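Long-range contact in periplasmic solute binding protein (Candidatus liberibacter, PDB 4CL2), which binds manganese and zinc ions in the periplasm and probably hands them to a metal-uptake transporter of the inner membrane: residues Ser150-Val161 with Arg264-Phe275. Numbering follows the deposited sequence.
Sequences SILPLKTRIEKV and RFSLTKIVDTLF. With SO4 (sulfate ion), chain E.
The guanidinium of Arg157 rests one face on Val271, whose CG2 lies 3.6 Å above its plane, toward the rim. At its edge, and in its plane, sits Asp272: NH1 of Arg157 gives OD1 of Asp272 a nearly straight salt-bridged hydrogen bond of 3.1 Å. The guanidinium and carboxylate planes are 46° apart. Arg157 reaches this far because CG stands anti to the backbone N (chi1 -171°) and the chain runs extended to NE, past the ring of Phe275, which slides by in the opposite direction. That ring turns its edge to Lys160 CB and to the carbonyl O of Arg157, 3.2 Å from CE2 of Phe275, while CG2 of Val161 approaches obliquely. At the other end, the edge of the Arg264 guanidinium meets a sulfate, probably from the crystallisation liquor, NH1 of Arg264 bonding its O2 at 2.9 Å. Ser150 OG is modelled suspiciously close to the same oxygen, so a sulfate bridge between the helices is doubtful.

Between these polar ends the interface is mostly apolar. Ile151 CG2 touches Leu267 CD2 at 3.6 Å, the side chains crossing at about a right angle. Leu154 CD1 packs against the Thr268 hydroxyl, which is hydrogen-bonded back to Arg264 O, and Leu154 CD2 lies 4.1 Å from Val271 CG1. Ile158, modelled in two conformations, also packs on Val271; Phe182 and Phe184 continue this core beyond it. The axes of segments 150-158 and 264-274 run nearly parallel, 21° apart. Here the chain's final helix, 259-274, packs against the C-terminal end of helix 133-158, the long linking helix that spans both lobes, as in cluster 9 solute-binding proteins.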
ATOM      1  N   SER A 150      -6.047   5.684 -15.085  1.00 19.30           N
ATOM      2  CA  SER A 150      -4.978   6.557 -14.591  1.00 17.44           C
ATOM      3  C   SER A 150      -3.608   5.960 -14.553  1.00 19.50           C
ATOM      4  O   SER A 150      -2.616   6.685 -14.735  1.00 22.03           O
ATOM      5  CB  SER A 150      -5.208   7.093 -13.157  1.00 23.62           C
ATOM      6  OG  SER A 150      -6.245   8.055 -13.166  1.00 37.67           O
ATOM      7  N   ILE A 151      -3.552   4.675 -14.220  1.00 16.21           N
ATOM      8  CA  ILE A 151      -2.316   4.035 -13.872  1.00 15.84           C
ATOM      9  C   ILE A 151      -1.720   3.299 -15.066  1.00 18.56           C
ATOM     10  O   ILE A 151      -0.481   3.309 -15.289  1.00 16.75           O
ATOM     11  CB  ILE A 151      -2.482   3.095 -12.644  1.00 17.32           C
ATOM     12  CG1 ILE A 151      -2.978   3.866 -11.439  1.00 19.68           C
ATOM     13  CG2 ILE A 151      -1.193   2.345 -12.349  1.00 19.27           C
ATOM     14  CD1 ILE A 151      -2.187   5.142 -11.147  1.00 17.67           C
ATOM     15  N   LEU A 152      -2.554   2.693 -15.891  1.00 18.19           N
ATOM     16  CA  LEU A 152      -1.970   2.011 -17.041  1.00 18.78           C
ATOM     17  C   LEU A 152      -1.089   2.803 -17.936  1.00 19.04           C
ATOM     18  O   LEU A 152      -0.014   2.320 -18.364  1.00 20.34           O
ATOM     19  CB  LEU A 152      -3.102   1.255 -17.798  1.00 19.72           C
ATOM     20  CG  LEU A 152      -2.594   0.356 -18.875  1.00 20.62           C
ATOM     21  CD1 LEU A 152      -1.634  -0.757 -18.385  1.00 22.16           C
ATOM     22  CD2 LEU A 152      -3.794  -0.279 -19.553  1.00 21.62           C
ATOM     23  N   PRO A 153      -1.404   4.095 -18.254  1.00 18.20           N
ATOM     24  CA  PRO A 153      -0.463   4.818 -19.069  1.00 18.71           C
ATOM     25  C   PRO A 153       0.947   5.021 -18.470  1.00 16.31           C
ATOM     26  O   PRO A 153       1.937   5.107 -19.169  1.00 17.99           O
ATOM     27  CB  PRO A 153      -1.189   6.184 -19.330  1.00 22.91           C
ATOM     28  CG  PRO A 153      -2.617   5.930 -19.044  1.00 25.08           C
ATOM     29  CD  PRO A 153      -2.704   4.790 -18.076  1.00 22.19           C
ATOM     30  N   LEU A 154       1.000   5.054 -17.155  1.00 16.19           N
ATOM     31  CA  LEU A 154       2.284   5.160 -16.417  1.00 15.73           C
ATOM     32  C   LEU A 154       3.079   3.830 -16.557  1.00 15.56           C
ATOM     33  O   LEU A 154       4.275   3.837 -16.859  1.00 16.25           O
ATOM     34  CB  LEU A 154       2.019   5.440 -14.986  1.00 17.32           C
ATOM     35  CG  LEU A 154       1.375   6.837 -14.772  1.00 19.70           C
ATOM     36  CD1 LEU A 154       0.988   7.010 -13.310  1.00 19.51           C
ATOM     37  CD2 LEU A 154       2.362   7.898 -15.185  1.00 24.98           C
ATOM     38  N   LYS A 155       2.360   2.699 -16.397  1.00 18.87           N
ATOM     39  CA  LYS A 155       2.994   1.383 -16.670  1.00 17.86           C
ATOM     40  C   LYS A 155       3.542   1.293 -18.072  1.00 16.57           C
ATOM     41  O   LYS A 155       4.681   0.919 -18.317  1.00 17.05           O
ATOM     42  CB  LYS A 155       2.043   0.234 -16.371  1.00 16.53           C
ATOM     43  CG  LYS A 155       2.665  -1.142 -16.634  1.00 16.02           C
ATOM     44  CD  LYS A 155       1.631  -2.280 -16.542  1.00 15.90           C
ATOM     45  CE  LYS A 155       2.388  -3.577 -16.802  1.00 16.78           C
ATOM     46  NZ  LYS A 155       1.462  -4.740 -16.717  1.00 15.93           N
ATOM     47  N   THR A 156       2.724   1.683 -19.057  1.00 19.99           N
ATOM     48  CA  THR A 156       3.102   1.611 -20.424  1.00 21.05           C
ATOM     49  C   THR A 156       4.392   2.393 -20.682  1.00 24.05           C
ATOM     50  O   THR A 156       5.332   1.925 -21.353  1.00 22.58           O
ATOM     51  CB  THR A 156       1.909   2.046 -21.342  1.00 19.82           C
ATOM     52  OG1 THR A 156       0.772   1.204 -21.065  1.00 23.47           O
ATOM     53  CG2 THR A 156       2.291   2.061 -22.702  1.00 26.28           C
ATOM     54  N   ARG A 157       4.498   3.571 -20.062  1.00 21.99           N
ATOM     55  CA  ARG A 157       5.693   4.340 -20.193  1.00 24.98           C
ATOM     56  C   ARG A 157       6.905   3.701 -19.455  1.00 19.74           C
ATOM     57  O   ARG A 157       8.011   3.622 -20.062  1.00 23.93           O
ATOM     58  CB  ARG A 157       5.454   5.782 -19.685  1.00 29.02           C
ATOM     59  CG  ARG A 157       6.598   6.703 -19.996  1.00 42.68           C
ATOM     60  CD  ARG A 157       6.188   8.186 -20.009  1.00 61.65           C
ATOM     61  NE  ARG A 157       7.380   9.004 -19.717  1.00 66.71           N
ATOM     62  CZ  ARG A 157       7.553   9.774 -18.639  1.00 61.09           C
ATOM     63  NH1 ARG A 157       6.582   9.923 -17.733  1.00 73.44           N
ATOM     64  NH2 ARG A 157       8.709  10.413 -18.469  1.00 58.57           N
ATOM     65  N   ILE A 158       6.690   3.159 -18.238  1.00 20.70           N
ATOM     66  CA  ILE A 158       7.727   2.520 -17.401  0.50 19.02           C
ATOM     67  C   ILE A 158       8.328   1.345 -18.183  1.00 20.65           C
ATOM     68  O   ILE A 158       9.540   1.069 -18.144  1.00 22.38           O
ATOM     69  CB  ILE A 158       7.121   2.072 -16.012  0.50 17.66           C
ATOM     70  CG1 ILE A 158       6.820   3.307 -15.115  0.50 17.85           C
ATOM     71  CG2 ILE A 158       8.006   1.081 -15.266  0.50 17.58           C
ATOM     72  CD1 ILE A 158       5.940   3.088 -13.897  0.50 16.62           C
ATOM     73  N   GLU A 159       7.449   0.629 -18.906  1.00 18.65           N
ATOM     74  CA  GLU A 159       7.878  -0.573 -19.568  1.00 20.36           C
ATOM     75  C   GLU A 159       8.858  -0.316 -20.724  1.00 24.10           C
ATOM     76  O   GLU A 159       9.474  -1.252 -21.196  1.00 24.36           O
ATOM     77  CB  GLU A 159       6.697  -1.393 -20.064  1.00 19.80           C
ATOM     78  CG  GLU A 159       5.860  -1.991 -18.975  1.00 17.32           C
ATOM     79  CD  GLU A 159       6.571  -3.020 -18.050  1.00 17.41           C
ATOM     80  OE1 GLU A 159       7.628  -3.532 -18.443  1.00 19.05           O
ATOM     81  OE2 GLU A 159       6.023  -3.337 -16.976  1.00 18.01           O
ATOM     82  N   LYS A 160       9.017   0.934 -21.174  1.00 23.23           N
ATOM     83  CA  LYS A 160      10.011   1.262 -22.170  1.00 28.31           C
ATOM     84  C   LYS A 160      11.435   1.399 -21.635  1.00 28.72           C
ATOM     85  O   LYS A 160      12.369   1.594 -22.418  1.00 28.77           O
ATOM     86  CB  LYS A 160       9.635   2.574 -22.878  1.00 30.75           C
ATOM     87  CG  LYS A 160       8.291   2.508 -23.535  1.00 32.45           C
ATOM     88  CD  LYS A 160       7.987   3.825 -24.238  1.00 40.21           C
ATOM     89  CE  LYS A 160       6.541   3.861 -24.708  1.00 49.97           C
ATOM     90  NZ  LYS A 160       6.159   2.663 -25.514  1.00 49.96           N
ATOM     91  N   VAL A 161      11.608   1.342 -20.323  1.00 27.70           N
ATOM     92  CA  VAL A 161      12.927   1.509 -19.694  1.00 33.15           C
ATOM     93  C   VAL A 161      13.868   0.350 -20.106  1.00 42.74           C
ATOM     94  O   VAL A 161      13.482  -0.838 -20.026  1.00 43.62           O
ATOM     95  CB  VAL A 161      12.831   1.579 -18.150  1.00 34.35           C
ATOM     96  CG1 VAL A 161      14.213   1.520 -17.501  1.00 43.56           C
ATOM     97  CG2 VAL A 161      12.125   2.870 -17.719  1.00 35.69           C
ATOM     98  N   ARG A 264      -0.955   7.083  -8.432  1.00 14.61           N
ATOM     99  CA  ARG A 264      -0.640   7.970  -9.531  1.00 14.78           C
ATOM    100  C   ARG A 264       0.593   8.854  -9.203  1.00 14.49           C
ATOM    101  O   ARG A 264       1.507   9.001 -10.015  1.00 14.00           O
ATOM    102  CB  ARG A 264      -1.827   8.833  -9.891  1.00 15.90           C
ATOM    103  CG  ARG A 264      -1.586   9.702 -11.101  1.00 17.71           C
ATOM    104  CD  ARG A 264      -2.864  10.469 -11.477  1.00 19.31           C
ATOM    105  NE  ARG A 264      -3.221  11.385 -10.436  1.00 22.08           N
ATOM    106  CZ  ARG A 264      -4.289  12.172 -10.436  1.00 28.67           C
ATOM    107  NH1 ARG A 264      -5.194  12.099 -11.412  1.00 25.19           N
ATOM    108  NH2 ARG A 264      -4.453  13.019  -9.415  1.00 24.36           N
ATOM    109  N   PHE A 265       0.641   9.421  -8.003  1.00 13.86           N
ATOM    110  CA  PHE A 265       1.785  10.233  -7.632  1.00 13.09           C
ATOM    111  C   PHE A 265       3.075   9.457  -7.607  1.00 13.04           C
ATOM    112  O   PHE A 265       4.050   9.859  -8.215  1.00 13.79           O
ATOM    113  CB  PHE A 265       1.569  10.916  -6.271  1.00 13.33           C
ATOM    114  CG  PHE A 265       2.677  11.804  -5.877  1.00 13.69           C
ATOM    115  CD1 PHE A 265       2.695  13.132  -6.224  1.00 13.83           C
ATOM    116  CD2 PHE A 265       3.743  11.286  -5.142  1.00 14.30           C
ATOM    117  CE1 PHE A 265       3.785  13.911  -5.919  1.00 15.45           C
ATOM    118  CE2 PHE A 265       4.833  12.062  -4.828  1.00 14.61           C
ATOM    119  CZ  PHE A 265       4.855  13.368  -5.220  1.00 16.01           C
ATOM    120  N   SER A 266       3.083   8.337  -6.890  1.00 11.98           N
ATOM    121  CA  SER A 266       4.320   7.584  -6.748  1.00 13.44           C
ATOM    122  C   SER A 266       4.782   6.985  -8.062  1.00 12.38           C
ATOM    123  O   SER A 266       5.949   7.075  -8.327  1.00 14.99           O
ATOM    124  CB  SER A 266       4.160   6.540  -5.659  1.00 14.33           C
ATOM    125  OG  SER A 266       3.987   7.242  -4.386  1.00 15.53           O
ATOM    126  N   LEU A 267       3.900   6.425  -8.863  1.00 12.73           N
ATOM    127  CA  LEU A 267       4.322   5.898 -10.130  1.00 13.68           C
ATOM    128  C   LEU A 267       4.770   7.004 -11.095  1.00 14.07           C
ATOM    129  O   LEU A 267       5.700   6.836 -11.878  1.00 15.38           O
ATOM    130  CB  LEU A 267       3.281   5.009 -10.720  1.00 13.83           C
ATOM    131  CG  LEU A 267       3.255   3.565 -10.165  1.00 19.40           C
ATOM    132  CD1 LEU A 267       3.113   3.400  -8.697  1.00 21.22           C
ATOM    133  CD2 LEU A 267       2.092   2.846 -10.905  1.00 21.05           C
ATOM    134  N   THR A 268       4.100   8.169 -11.061  1.00 14.76           N
ATOM    135  CA  THR A 268       4.566   9.303 -11.870  1.00 15.79           C
ATOM    136  C   THR A 268       5.959   9.703 -11.515  1.00 16.65           C
ATOM    137  O   THR A 268       6.836   9.940 -12.350  1.00 17.06           O
ATOM    138  CB  THR A 268       3.535  10.505 -11.789  1.00 15.03           C
ATOM    139  OG1 THR A 268       2.275  10.145 -12.309  1.00 15.42           O
ATOM    140  CG2 THR A 268       4.079  11.701 -12.519  1.00 20.84           C
ATOM    141  N   LYS A 269       6.240   9.810 -10.217  1.00 15.96           N
ATOM    142  CA  LYS A 269       7.512  10.210  -9.772  1.00 18.18           C
ATOM    143  C   LYS A 269       8.619   9.188 -10.169  1.00 17.07           C
ATOM    144  O   LYS A 269       9.680   9.514 -10.612  1.00 16.43           O
ATOM    145  CB  LYS A 269       7.486  10.471  -8.260  1.00 18.86           C
ATOM    146  CG  LYS A 269       8.779  11.055  -7.785  1.00 22.67           C
ATOM    147  CD  LYS A 269       8.584  11.801  -6.471  1.00 20.96           C
ATOM    148  CE  LYS A 269       9.889  12.396  -6.058  1.00 20.60           C
ATOM    149  NZ  LYS A 269      10.241  13.620  -6.865  1.00 21.01           N
ATOM    150  N   ILE A 270       8.260   7.901 -10.051  1.00 17.44           N
ATOM    151  CA  ILE A 270       9.201   6.868 -10.492  1.00 16.49           C
ATOM    152  C   ILE A 270       9.514   6.963 -11.989  1.00 14.59           C
ATOM    153  O   ILE A 270      10.668   7.019 -12.367  1.00 18.42           O
ATOM    154  CB  ILE A 270       8.647   5.497 -10.130  1.00 16.23           C
ATOM    155  CG1 ILE A 270       8.606   5.362  -8.611  1.00 17.64           C
ATOM    156  CG2 ILE A 270       9.515   4.417 -10.812  1.00 19.74           C
ATOM    157  CD1 ILE A 270       7.811   4.151  -8.194  1.00 17.72           C
ATOM    158  N   VAL A 271       8.475   7.086 -12.814  1.00 17.11           N
ATOM    159  CA  VAL A 271       8.706   7.077 -14.258  1.00 19.08           C
ATOM    160  C   VAL A 271       9.442   8.340 -14.658  1.00 21.43           C
ATOM    161  O   VAL A 271      10.326   8.327 -15.516  1.00 20.43           O
ATOM    162  CB  VAL A 271       7.408   6.835 -15.076  1.00 23.85           C
ATOM    163  CG1 VAL A 271       6.432   7.934 -14.993  1.00 30.47           C
ATOM    164  CG2 VAL A 271       7.709   6.671 -16.545  1.00 25.87           C
ATOM    165  N   ASP A 272       9.157   9.445 -13.957  1.00 21.83           N
ATOM    166  CA  ASP A 272       9.836  10.733 -14.291  1.00 23.59           C
ATOM    167  C   ASP A 272      11.280  10.734 -13.932  1.00 27.08           C
ATOM    168  O   ASP A 272      12.070  11.537 -14.413  1.00 28.10           O
ATOM    169  CB  ASP A 272       9.145  11.910 -13.602  1.00 23.98           C
ATOM    170  CG  ASP A 272       7.884  12.294 -14.252  1.00 24.35           C
ATOM    171  OD1 ASP A 272       7.516  11.709 -15.335  1.00 30.33           O
ATOM    172  OD2 ASP A 272       7.084  13.020 -13.620  1.00 24.03           O
ATOM    173  N   THR A 273      11.647   9.835 -13.035  0.50 26.79           N
ATOM    174  CA  THR A 273      12.990   9.687 -12.542  0.50 28.85           C
ATOM    175  C   THR A 273      13.758   8.869 -13.525  0.50 29.06           C
ATOM    176  O   THR A 273      14.824   9.254 -13.991  0.50 32.85           O
ATOM    177  CB  THR A 273      12.976   8.899 -11.211  0.50 31.55           C
ATOM    178  OG1 THR A 273      13.659   9.613 -10.191  0.50 30.71           O
ATOM    179  CG2 THR A 273      13.615   7.505 -11.381  0.50 24.67           C
ATOM    180  N   LEU A 274      13.158   7.753 -13.895  1.00 33.97           N
ATOM    181  CA  LEU A 274      13.826   6.653 -14.589  1.00 39.11           C
ATOM    182  C   LEU A 274      13.942   6.913 -16.050  1.00 43.98           C
ATOM    183  O   LEU A 274      14.773   6.300 -16.728  1.00 43.29           O
ATOM    184  CB  LEU A 274      13.080   5.311 -14.334  1.00 44.15           C
ATOM    185  CG  LEU A 274      13.651   4.304 -13.309  1.00 55.09           C
ATOM    186  CD1 LEU A 274      14.118   4.844 -11.953  1.00 67.12           C
ATOM    187  CD2 LEU A 274      12.645   3.187 -13.072  1.00 48.86           C
ATOM    188  N   PHE A 275      13.125   7.826 -16.555  1.00 55.21           N
ATOM    189  CA  PHE A 275      13.515   8.605 -17.732  1.00 50.58           C
ATOM    190  C   PHE A 275      14.011   9.984 -17.311  1.00 64.23           C
ATOM    191  O   PHE A 275      14.941  10.506 -17.908  1.00 62.75           O
ATOM    192  CB  PHE A 275      12.353   8.782 -18.677  1.00 56.55           C
ATOM    193  CG  PHE A 275      11.921   7.502 -19.307  1.00 59.34           C
ATOM    194  CD1 PHE A 275      12.626   6.956 -20.393  1.00 61.09           C
ATOM    195  CD2 PHE A 275      10.834   6.834 -18.813  1.00 43.73           C
ATOM    196  CE1 PHE A 275      12.213   5.769 -20.976  1.00 50.63           C
ATOM    197  CE2 PHE A 275      10.419   5.649 -19.390  1.00 46.35           C
ATOM    198  CZ  PHE A 275      11.103   5.121 -20.463  1.00 44.53           C
TER
HETATM  199  S   SO4 E1279      -5.458  10.953 -15.109  0.50 38.90           S
HETATM  200  O1  SO4 E1279      -4.133  10.961 -15.735  0.50 43.93           O
HETATM  201  O2  SO4 E1279      -5.322  10.349 -13.782  0.50 22.56           O
HETATM  202  O3  SO4 E1279      -6.363  10.155 -15.968  0.50 45.55           O
HETATM  203  O4  SO4 E1279      -6.025  12.295 -14.980  0.50 48.36           O